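Local coordinates for C381 turret protein (PDB 4IND) that is a structural protein of the turrets of an archaeal virus, built from three jelly-roll domains and assembled with four further copies of itself, at residues A[14-19]-A[33-38]; A[67-72]-A[132-137]; A[82-87]-A[141-146]. All coordinates share one frame; numbering follows the deposited sequence.

All three contacts lie in the first jelly roll of the chain, their centres 11 to 13 Å apart. Contact 2 pairs two strands of the three-stranded sheet, contact 3 pairs two strands of the four-stranded sheet packed against it, and contact 1 joins the loops that lead into an edge strand of each. From contact 1, Val37 N reaches Ser68 O of contact 2 at 2.8 Å and Tyr18 O reaches Leu145 N of contact 3 at 2.9 Å. The sandwich interior is shared between contacts 2 and 3, where Ile71 CD1 lies 3.7 Å from Phe143 CZ. Contact 3 comes within about 8 Å of a bound dihydrogenphosphate, measured from the side chain of Glu146.

Contact 1: A[14-19]-A[33-38]; sequences AKVKYY and NSIFVG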
loop_
_atom_site.group_PDB
_atom_site.type_symbol
_atom_site.label_atom_id
_atom_site.label_comp_id
_atom_site.label_asym_id
_atom_site.label_seq_id
_atom_site.Cartn_x
_atom_site.Cartn_y
_atom_site.Cartn_z
ATOM N N ALA A 14 -16.562 31.069 -14.341
ATOM C CA ALA A 14 -15.200 30.882 -13.873
ATOM C C ALA A 14 -14.988 29.460 -13.369
ATOM O O ALA A 14 -15.903 28.835 -12.836
ATOM C CB ALA A 14 -14.855 31.901 -12.768
ATOM N N LYS A 15 -13.774 28.956 -13.567
ATOM C CA LYS A 15 -13.377 27.643 -13.081
ATOM C C LYS A 15 -13.517 27.566 -11.547
ATOM O O LYS A 15 -13.204 28.529 -10.828
ATOM C CB LYS A 15 -11.939 27.373 -13.533
ATOM C CG LYS A 15 -11.397 26.006 -13.214
ATOM C CD LYS A 15 -10.056 25.757 -13.922
ATOM C CE LYS A 15 -10.159 26.015 -15.427
ATOM N NZ LYS A 15 -9.057 25.353 -16.232
ATOM N N VAL A 16 -13.984 26.427 -11.033
ATOM C CA VAL A 16 -14.160 26.278 -9.571
ATOM C C VAL A 16 -12.797 25.982 -8.965
ATOM O O VAL A 16 -11.963 25.366 -9.613
ATOM C CB VAL A 16 -15.175 25.147 -9.212
ATOM C CG1 VAL A 16 -15.142 24.816 -7.717
ATOM C CG2 VAL A 16 -16.574 25.560 -9.621
ATOM N N LYS A 17 -12.569 26.440 -7.739
ATOM C CA LYS A 17 -11.338 26.190 -7.013
ATOM C C LYS A 17 -11.671 25.224 -5.882
ATOM O O LYS A 17 -12.826 25.144 -5.472
ATOM C CB LYS A 17 -10.827 27.491 -6.379
ATOM C CG LYS A 17 -10.552 28.640 -7.341
ATOM C CD LYS A 17 -9.944 29.820 -6.563
ATOM C CE LYS A 17 -9.703 31.031 -7.455
ATOM N NZ LYS A 17 -8.674 30.801 -8.500
ATOM N N TYR A 18 -10.666 24.524 -5.365
ATOM C CA TYR A 18 -10.878 23.629 -4.212
ATOM C C TYR A 18 -10.695 24.326 -2.875
ATOM O O TYR A 18 -10.972 23.758 -1.820
ATOM C CB TYR A 18 -10.000 22.395 -4.315
ATOM C CG TYR A 18 -10.384 21.513 -5.488
ATOM C CD1 TYR A 18 -11.286 20.475 -5.332
ATOM C CD2 TYR A 18 -9.869 21.739 -6.760
ATOM C CE1 TYR A 18 -11.646 19.663 -6.397
ATOM C CE2 TYR A 18 -10.228 20.943 -7.830
ATOM C CZ TYR A 18 -11.119 19.905 -7.643
ATOM O OH TYR A 18 -11.477 19.105 -8.694
ATOM N N TYR A 19 -10.224 25.559 -2.917
ATOM C CA TYR A 19 -10.092 26.360 -1.724
ATOM C C TYR A 19 -10.247 27.837 -2.069
ATOM O O TYR A 19 -9.663 28.309 -3.050
ATOM C CB TYR A 19 -8.743 26.137 -1.058
ATOM C CG TYR A 19 -8.599 27.069 0.124
ATOM C CD1 TYR A 19 -9.209 26.774 1.338
ATOM C CD2 TYR A 19 -7.870 28.243 0.030
ATOM C CE1 TYR A 19 -9.087 27.628 2.434
ATOM C CE2 TYR A 19 -7.748 29.106 1.116
ATOM C CZ TYR A 19 -8.354 28.791 2.315
ATOM O OH TYR A 19 -8.258 29.654 3.396
ATOM N N ASN A 33 -18.533 34.268 -9.551
ATOM C CA ASN A 33 -18.741 34.021 -10.985
ATOM C C ASN A 33 -18.628 32.507 -11.229
ATOM O O ASN A 33 -18.152 32.062 -12.276
ATOM C CB ASN A 33 -17.703 34.775 -11.812
ATOM C CG ASN A 33 -17.979 34.723 -13.320
ATOM O OD1 ASN A 33 -19.087 34.401 -13.770
ATOM N ND2 ASN A 33 -16.961 35.058 -14.110
ATOM N N SER A 34 -19.060 31.721 -10.256
ATOM C CA SER A 34 -19.003 30.269 -10.436
ATOM C C SER A 34 -20.001 29.528 -9.585
ATOM O O SER A 34 -20.819 28.769 -10.107
ATOM C CB SER A 34 -17.584 29.752 -10.160
ATOM O OG SER A 34 -17.145 30.176 -8.887
ATOM N N ILE A 35 -19.943 29.738 -8.272
ATOM C CA ILE A 35 -20.732 28.910 -7.359
ATOM C C ILE A 35 -21.599 29.661 -6.336
ATOM O O ILE A 35 -22.374 29.051 -5.617
ATOM C CB ILE A 35 -19.847 27.887 -6.629
ATOM C CG1 ILE A 35 -18.837 28.573 -5.711
ATOM C CG2 ILE A 35 -19.129 26.990 -7.640
ATOM C CD1 ILE A 35 -17.988 27.581 -4.876
ATOM N N PHE A 36 -21.481 30.983 -6.292
ATOM C CA PHE A 36 -22.270 31.766 -5.343
ATOM C C PHE A 36 -23.519 32.359 -5.992
ATOM O O PHE A 36 -23.439 32.953 -7.067
ATOM C CB PHE A 36 -21.406 32.861 -4.683
ATOM C CG PHE A 36 -22.133 33.653 -3.619
ATOM C CD1 PHE A 36 -22.306 33.133 -2.344
ATOM C CD2 PHE A 36 -22.622 34.918 -3.898
ATOM C CE1 PHE A 36 -22.966 33.858 -1.362
ATOM C CE2 PHE A 36 -23.287 35.664 -2.932
ATOM C CZ PHE A 36 -23.455 35.137 -1.654
ATOM N N VAL A 37 -24.666 32.190 -5.333
ATOM C CA VAL A 37 -25.945 32.663 -5.834
ATOM C C VAL A 37 -26.434 33.736 -4.880
ATOM O O VAL A 37 -26.539 33.502 -3.677
ATOM C CB VAL A 37 -26.986 31.513 -5.906
ATOM C CG1 VAL A 37 -28.306 32.002 -6.505
ATOM C CG2 VAL A 37 -26.419 30.326 -6.689
ATOM N N GLY A 38 -26.737 34.915 -5.420
ATOM C CA GLY A 38 -27.258 36.014 -4.622
ATOM C C GLY A 38 -26.303 37.195 -4.585
ATOM O O GLY A 38 -25.310 37.222 -5.285
HETATM O O HOH W 1 -14.357 29.753 -8.781
#
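With CG1 of Val16 anti to its backbone N (chi1 169°) and CG1 of Ile35 in the crowded position between N and carbonyl carbon (chi1 65°), each residue sets its CG2 beside its own N. These two methyls meet tip to tip, Val16 CG2 to Ile35 CG2 at 3.5 Å, where the two side chains cross at about a right angle. Beta-branching suits both places: one methyl meets the other segment while Val16 also packs on Leu75 and Ile35 on Ile71.

The backbones are tied at the other end. Ala14 N donates to Asn33 O at 2.8 Å, nearly along the C=O axis and with 165° at the hydrogen. The small side chain of Ala14 points at the other segment and fits this close approach, its CB 3.3 Å from Asn33 O. A water donates to Lys15 O at 2.6 Å and to Ser34 OG at 2.8 Å, while the same hydroxyl is also bonded to Ala30 O in the preceding helix 25-31. Ala14 O itself accepts from Lys21 of a neighbouring subunit.

The arrangement joins two connecting loops at the edge of a jelly roll, residues 14-19 leading into one sheet of the sandwich and 33-38 into the other.

Contact 2: A[67-72]-A[132-137]; sequences ASIIID and IQLPPG
This is an antiparallel strand pairing in the three-stranded sheet of the first jelly roll, between its central strand 67-71 and its outermost strand 130-134. Four backbone bonds join them, two for Ala67 with Leu134 and two for Ile69 with Ile132. Ile69 N to Ile132 O (2.9 Å) runs nearly along the C=O axis, whereas Leu134 N (2.8 Å from Ala67 O) sits above the carbonyl plane, 39° out of it. Between these pairs, Ser68 and Gln133 form a non-hydrogen-bonded pair with CA atoms 4.3 Å apart.

Ala67, Ile69, Ile132 and Leu134 share one face; beta-branched isoleucines and a small alanine suit a strand surface that meets a facing sheet. Ile69 CG1 and Leu134 CG both lie beside the backbone N, and Ile69 CD1 meets Leu134 CD1 at 3.8 Å, crossing obliquely. Ile132 instead sends CG1 anti to N (chi1 -169°) and touches Ile69 CB with CG2 at 4.0 Å. On the other face Gln133 CG passes Ser68 OG at 3.8 Å, and its amide is bonded to Tyr131 and Asn66.

Ile69 also packs on Phe143 of the facing sheet: its face is turned inward, the other carrying Ser68 and Gln133 beside Ile70, as in a jelly-roll sandwich.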
loop_
_atom_site.group_PDB
_atom_site.type_symbol
_atom_site.label_atom_id
_atom_site.label_comp_id
_atom_site.label_asym_id
_atom_site.label_seq_id
_atom_site.Cartn_x
_atom_site.Cartn_y
_atom_site.Cartn_z
ATOM N N ALA A 67 -28.761 33.461 0.442
ATOM C CA ALA A 67 -27.842 33.177 -0.662
ATOM C C ALA A 67 -27.673 31.660 -0.746
ATOM O O ALA A 67 -28.120 30.929 0.143
ATOM C CB ALA A 67 -26.510 33.852 -0.428
ATOM N N SER A 68 -27.029 31.183 -1.812
ATOM C CA SER A 68 -26.767 29.766 -1.968
ATOM C C SER A 68 -25.375 29.545 -2.513
ATOM O O SER A 68 -24.841 30.378 -3.236
ATOM C CB SER A 68 -27.765 29.130 -2.940
ATOM O OG SER A 68 -29.095 29.359 -2.540
ATOM N N ILE A 69 -24.790 28.409 -2.165
ATOM C CA ILE A 69 -23.630 27.927 -2.881
ATOM C C ILE A 69 -24.098 26.696 -3.643
ATOM O O ILE A 69 -24.755 25.825 -3.087
ATOM C CB ILE A 69 -22.496 27.574 -1.925
ATOM C CG1 ILE A 69 -21.983 28.850 -1.247
ATOM C CG2 ILE A 69 -21.340 26.892 -2.695
ATOM C CD1 ILE A 69 -21.042 28.597 -0.085
ATOM N N ILE A 70 -23.796 26.656 -4.934
ATOM C CA ILE A 70 -24.239 25.577 -5.796
ATOM C C ILE A 70 -23.074 25.163 -6.700
ATOM O O ILE A 70 -22.536 25.992 -7.451
ATOM C CB ILE A 70 -25.433 26.024 -6.681
ATOM C CG1 ILE A 70 -26.629 26.463 -5.816
ATOM C CG2 ILE A 70 -25.870 24.892 -7.588
ATOM C CD1 ILE A 70 -27.871 26.842 -6.657
ATOM N N ILE A 71 -22.683 23.893 -6.638
ATOM C CA ILE A 71 -21.564 23.410 -7.441
ATOM C C ILE A 71 -21.943 22.219 -8.314
ATOM O O ILE A 71 -22.071 21.106 -7.815
ATOM C CB ILE A 71 -20.377 22.997 -6.540
ATOM C CG1 ILE A 71 -20.106 24.080 -5.491
ATOM C CG2 ILE A 71 -19.125 22.758 -7.376
ATOM C CD1 ILE A 71 -19.063 23.679 -4.414
ATOM N N ASP A 72 -22.112 22.433 -9.618
ATOM C CA ASP A 72 -22.363 21.288 -10.496
ATOM C C ASP A 72 -21.164 20.987 -11.398
ATOM O O ASP A 72 -21.229 20.119 -12.264
ATOM C CB ASP A 72 -23.651 21.452 -11.306
ATOM C CG ASP A 72 -23.466 22.332 -12.528
ATOM O OD1 ASP A 72 -24.165 22.123 -13.555
ATOM O OD2 ASP A 72 -22.602 23.235 -12.467
ATOM N N ILE A 132 -26.127 24.467 -0.737
ATOM C CA ILE A 132 -26.423 24.904 0.626
ATOM C C ILE A 132 -26.900 26.356 0.615
ATOM O O ILE A 132 -26.394 27.180 -0.148
ATOM C CB ILE A 132 -25.203 24.718 1.568
ATOM C CG1 ILE A 132 -25.600 24.929 3.042
ATOM C CG2 ILE A 132 -24.060 25.639 1.171
ATOM C CD1 ILE A 132 -24.471 24.573 4.015
ATOM N N GLN A 133 -27.876 26.662 1.454
ATOM C CA GLN A 133 -28.359 28.033 1.594
ATOM C C GLN A 133 -27.709 28.693 2.798
ATOM O O GLN A 133 -27.452 28.045 3.819
ATOM C CB GLN A 133 -29.883 28.068 1.744
ATOM C CG GLN A 133 -30.651 27.668 0.507
ATOM C CD GLN A 133 -32.136 27.974 0.629
ATOM O OE1 GLN A 133 -32.530 28.957 1.249
ATOM N NE2 GLN A 133 -32.966 27.113 0.061
ATOM N N LEU A 134 -27.452 29.992 2.673
ATOM C CA LEU A 134 -26.834 30.774 3.733
ATOM C C LEU A 134 -27.714 31.969 4.027
ATOM O O LEU A 134 -28.030 32.735 3.120
ATOM C CB LEU A 134 -25.438 31.237 3.292
ATOM C CG LEU A 134 -24.476 30.119 2.875
ATOM C CD1 LEU A 134 -23.224 30.672 2.210
ATOM C CD2 LEU A 134 -24.123 29.236 4.060
ATOM N N PRO A 135 -28.111 32.147 5.296
ATOM C CA PRO A 135 -29.040 33.226 5.673
ATOM C C PRO A 135 -28.372 34.596 5.747
ATOM O O PRO A 135 -27.148 34.694 5.903
ATOM C CB PRO A 135 -29.521 32.805 7.083
ATOM C CG PRO A 135 -28.379 32.004 7.624
ATOM C CD PRO A 135 -27.791 31.261 6.433
ATOM N N PRO A 136 -29.180 35.660 5.641
ATOM C CA PRO A 136 -28.723 37.047 5.773
ATOM C C PRO A 136 -27.894 37.283 7.033
ATOM O O PRO A 136 -28.240 36.791 8.118
ATOM C CB PRO A 136 -30.033 37.834 5.850
ATOM C CG PRO A 136 -30.998 36.998 5.084
ATOM C CD PRO A 136 -30.638 35.577 5.411
ATOM N N GLY A 137 -26.808 38.045 6.896
ATOM C CA GLY A 137 -26.014 38.406 8.059
ATOM C C GLY A 137 -24.817 37.489 8.261
ATOM O O GLY A 137 -23.940 37.793 9.062
#

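Contact 3: A[82-87]-A[141-146]; sequences IRIKVY and LEFSLE
A classic beta bulge interrupts this antiparallel pairing: Leu141 and Glu142 both stand opposite Lys85, whose O receives Leu141 N at 2.8 Å and, weakly, Glu142 N at 3.4 Å. Leu141 makes the extra step with a psi of -41°. Further on, Arg83 and Ser144 exchange two backbone bonds.

One face carries charge, and the long Lys85 and Arg83 suit it because they reach a neighbouring subunit. Lys85, with CG anti to N (chi1 -174°), runs alongside Glu142. Bends at chi3 and chi4 lay its CE 3.1 Å from Glu142 OE1 but carry NZ, 4.5 Å from that oxygen, on to salt bridges with Glu115, Glu117 and Asp72 of the neighbouring subunit. So many carboxylates probably keep the amine protonated. Glu142 OE2 is held by Tyr19 OH. Arg83 NH2 lies 3.4 Å from Glu146 OE1, well out of the guanidinium plane, so this salt bridge rests on charge alone; NH2 donates to Leu75 O and OE1 accepts from Glu77 N, both of that subunit. A water at the guanidinium edge, in plane, accepts from Arg83 NE at 2.8 Å and is bonded to Ser144 OG.

On the opposite, apolar face the flat Phe143 ring serves two isoleucines: CD1 lies 3.7 Å from Ile84 CG1, and CE1 meets Ile82 CG2. Ile82 CG1 meets Leu145 CD2 at 3.5 Å. One face fills the core and the other meets a neighbour, as befits central strands of a jelly-roll sheet in an assembly of five chains.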
loop_
_atom_site.group_PDB
_atom_site.type_symbol
_atom_site.label_atom_id
_atom_site.label_comp_id
_atom_site.label_asym_id
_atom_site.label_seq_id
_atom_site.Cartn_x
_atom_site.Cartn_y
_atom_site.Cartn_z
ATOM N N ILE A 82 -16.479 19.246 3.148
ATOM C CA ILE A 82 -16.539 20.683 2.894
ATOM C C ILE A 82 -16.479 21.406 4.237
ATOM O O ILE A 82 -17.179 21.030 5.189
ATOM C CB ILE A 82 -17.824 21.032 2.162
ATOM C CG1 ILE A 82 -17.718 20.559 0.707
ATOM C CG2 ILE A 82 -18.116 22.528 2.235
ATOM C CD1 ILE A 82 -19.008 20.639 -0.053
ATOM N N ARG A 83 -15.623 22.420 4.322
ATOM C CA ARG A 83 -15.612 23.308 5.476
ATOM C C ARG A 83 -15.888 24.726 4.997
ATOM O O ARG A 83 -15.225 25.231 4.087
ATOM C CB ARG A 83 -14.286 23.213 6.230
ATOM C CG ARG A 83 -14.111 21.882 7.013
ATOM C CD ARG A 83 -12.685 21.700 7.468
ATOM N NE ARG A 83 -11.787 21.538 6.330
ATOM C CZ ARG A 83 -10.481 21.775 6.365
ATOM N NH1 ARG A 83 -9.906 22.187 7.486
ATOM N NH2 ARG A 83 -9.756 21.601 5.272
ATOM N N ILE A 84 -16.880 25.362 5.604
ATOM C CA ILE A 84 -17.146 26.772 5.317
ATOM C C ILE A 84 -16.930 27.578 6.583
ATOM O O ILE A 84 -17.659 27.399 7.553
ATOM C CB ILE A 84 -18.590 27.003 4.842
ATOM C CG1 ILE A 84 -19.023 25.917 3.853
ATOM C CG2 ILE A 84 -18.716 28.405 4.182
ATOM C CD1 ILE A 84 -20.458 26.094 3.308
ATOM N N LYS A 85 -15.936 28.468 6.590
ATOM C CA LYS A 85 -15.723 29.314 7.765
ATOM C C LYS A 85 -16.643 30.504 7.649
ATOM O O LYS A 85 -16.581 31.267 6.673
ATOM C CB LYS A 85 -14.273 29.811 7.882
ATOM C CG LYS A 85 -14.045 30.576 9.198
ATOM C CD LYS A 85 -12.625 31.181 9.315
ATOM C CE LYS A 85 -11.574 30.103 9.518
ATOM N NZ LYS A 85 -11.770 29.373 10.789
ATOM N N VAL A 86 -17.519 30.675 8.627
ATOM C CA VAL A 86 -18.457 31.810 8.550
ATOM C C VAL A 86 -18.437 32.603 9.846
ATOM O O VAL A 86 -17.903 32.149 10.861
ATOM C CB VAL A 86 -19.915 31.364 8.258
ATOM C CG1 VAL A 86 -20.006 30.588 6.956
ATOM C CG2 VAL A 86 -20.453 30.537 9.420
ATOM N N TYR A 87 -19.020 33.796 9.811
ATOM C CA TYR A 87 -19.163 34.612 10.995
ATOM C C TYR A 87 -20.564 35.231 10.991
ATOM O O TYR A 87 -20.989 35.864 10.011
ATOM C CB TYR A 87 -18.092 35.718 11.069
ATOM C CG TYR A 87 -18.283 36.621 12.271
ATOM C CD1 TYR A 87 -17.770 36.271 13.505
ATOM C CD2 TYR A 87 -18.991 37.824 12.171
ATOM C CE1 TYR A 87 -17.938 37.083 14.610
ATOM C CE2 TYR A 87 -19.168 38.656 13.281
ATOM C CZ TYR A 87 -18.645 38.269 14.501
ATOM O OH TYR A 87 -18.806 39.061 15.625
ATOM N N LEU A 141 -16.097 33.483 5.086
ATOM C CA LEU A 141 -14.661 33.791 5.130
ATOM C C LEU A 141 -13.801 32.853 4.275
ATOM O O LEU A 141 -12.841 33.301 3.629
ATOM C CB LEU A 141 -14.127 33.791 6.569
ATOM C CG LEU A 141 -14.847 34.562 7.675
ATOM C CD1 LEU A 141 -13.891 34.859 8.834
ATOM C CD2 LEU A 141 -15.469 35.825 7.171
ATOM N N GLU A 142 -14.121 31.562 4.307
ATOM C CA GLU A 142 -13.345 30.559 3.562
ATOM C C GLU A 142 -14.268 29.452 3.112
ATOM O O GLU A 142 -15.262 29.178 3.750
ATOM C CB GLU A 142 -12.215 29.953 4.400
ATOM C CG GLU A 142 -11.132 30.917 4.865
ATOM C CD GLU A 142 -10.141 30.258 5.851
ATOM O OE1 GLU A 142 -9.972 30.801 6.968
ATOM O OE2 GLU A 142 -9.510 29.226 5.504
ATOM N N PHE A 143 -13.926 28.811 2.003
ATOM C CA PHE A 143 -14.689 27.669 1.526
ATOM C C PHE A 143 -13.668 26.657 1.056
ATOM O O PHE A 143 -12.843 26.968 0.190
ATOM C CB PHE A 143 -15.612 28.062 0.377
ATOM C CG PHE A 143 -16.510 26.935 -0.101
ATOM C CD1 PHE A 143 -17.722 26.675 0.521
ATOM C CD2 PHE A 143 -16.110 26.127 -1.167
ATOM C CE1 PHE A 143 -18.540 25.638 0.079
ATOM C CE2 PHE A 143 -16.908 25.095 -1.623
ATOM C CZ PHE A 143 -18.132 24.850 -1.012
ATOM N N SER A 144 -13.735 25.454 1.629
ATOM C CA SER A 144 -12.739 24.398 1.421
ATOM C C SER A 144 -13.396 23.088 0.985
ATOM O O SER A 144 -14.343 22.611 1.600
ATOM C CB SER A 144 -11.912 24.174 2.697
ATOM O OG SER A 144 -11.137 22.968 2.617
ATOM N N LEU A 145 -12.862 22.504 -0.079
ATOM C CA LEU A 145 -13.290 21.196 -0.585
ATOM C C LEU A 145 -12.093 20.286 -0.506
ATOM O O LEU A 145 -11.093 20.538 -1.175
ATOM C CB LEU A 145 -13.656 21.316 -2.076
ATOM C CG LEU A 145 -15.005 21.867 -2.494
ATOM C CD1 LEU A 145 -14.973 22.398 -3.945
ATOM C CD2 LEU A 145 -16.020 20.758 -2.380
ATOM N N GLU A 146 -12.151 19.232 0.300
ATOM C CA GLU A 146 -11.008 18.310 0.342
ATOM C C GLU A 146 -11.519 16.881 0.337
ATOM O O GLU A 146 -12.532 16.580 0.951
ATOM C CB GLU A 146 -10.105 18.577 1.570
ATOM C CG GLU A 146 -10.675 18.061 2.887
ATOM C CD GLU A 146 -9.595 17.689 3.925
ATOM O OE1 GLU A 146 -8.739 18.547 4.263
ATOM O OE2 GLU A 146 -9.631 16.538 4.427
HETATM O O HOH W 2 -12.555 20.660 3.743
#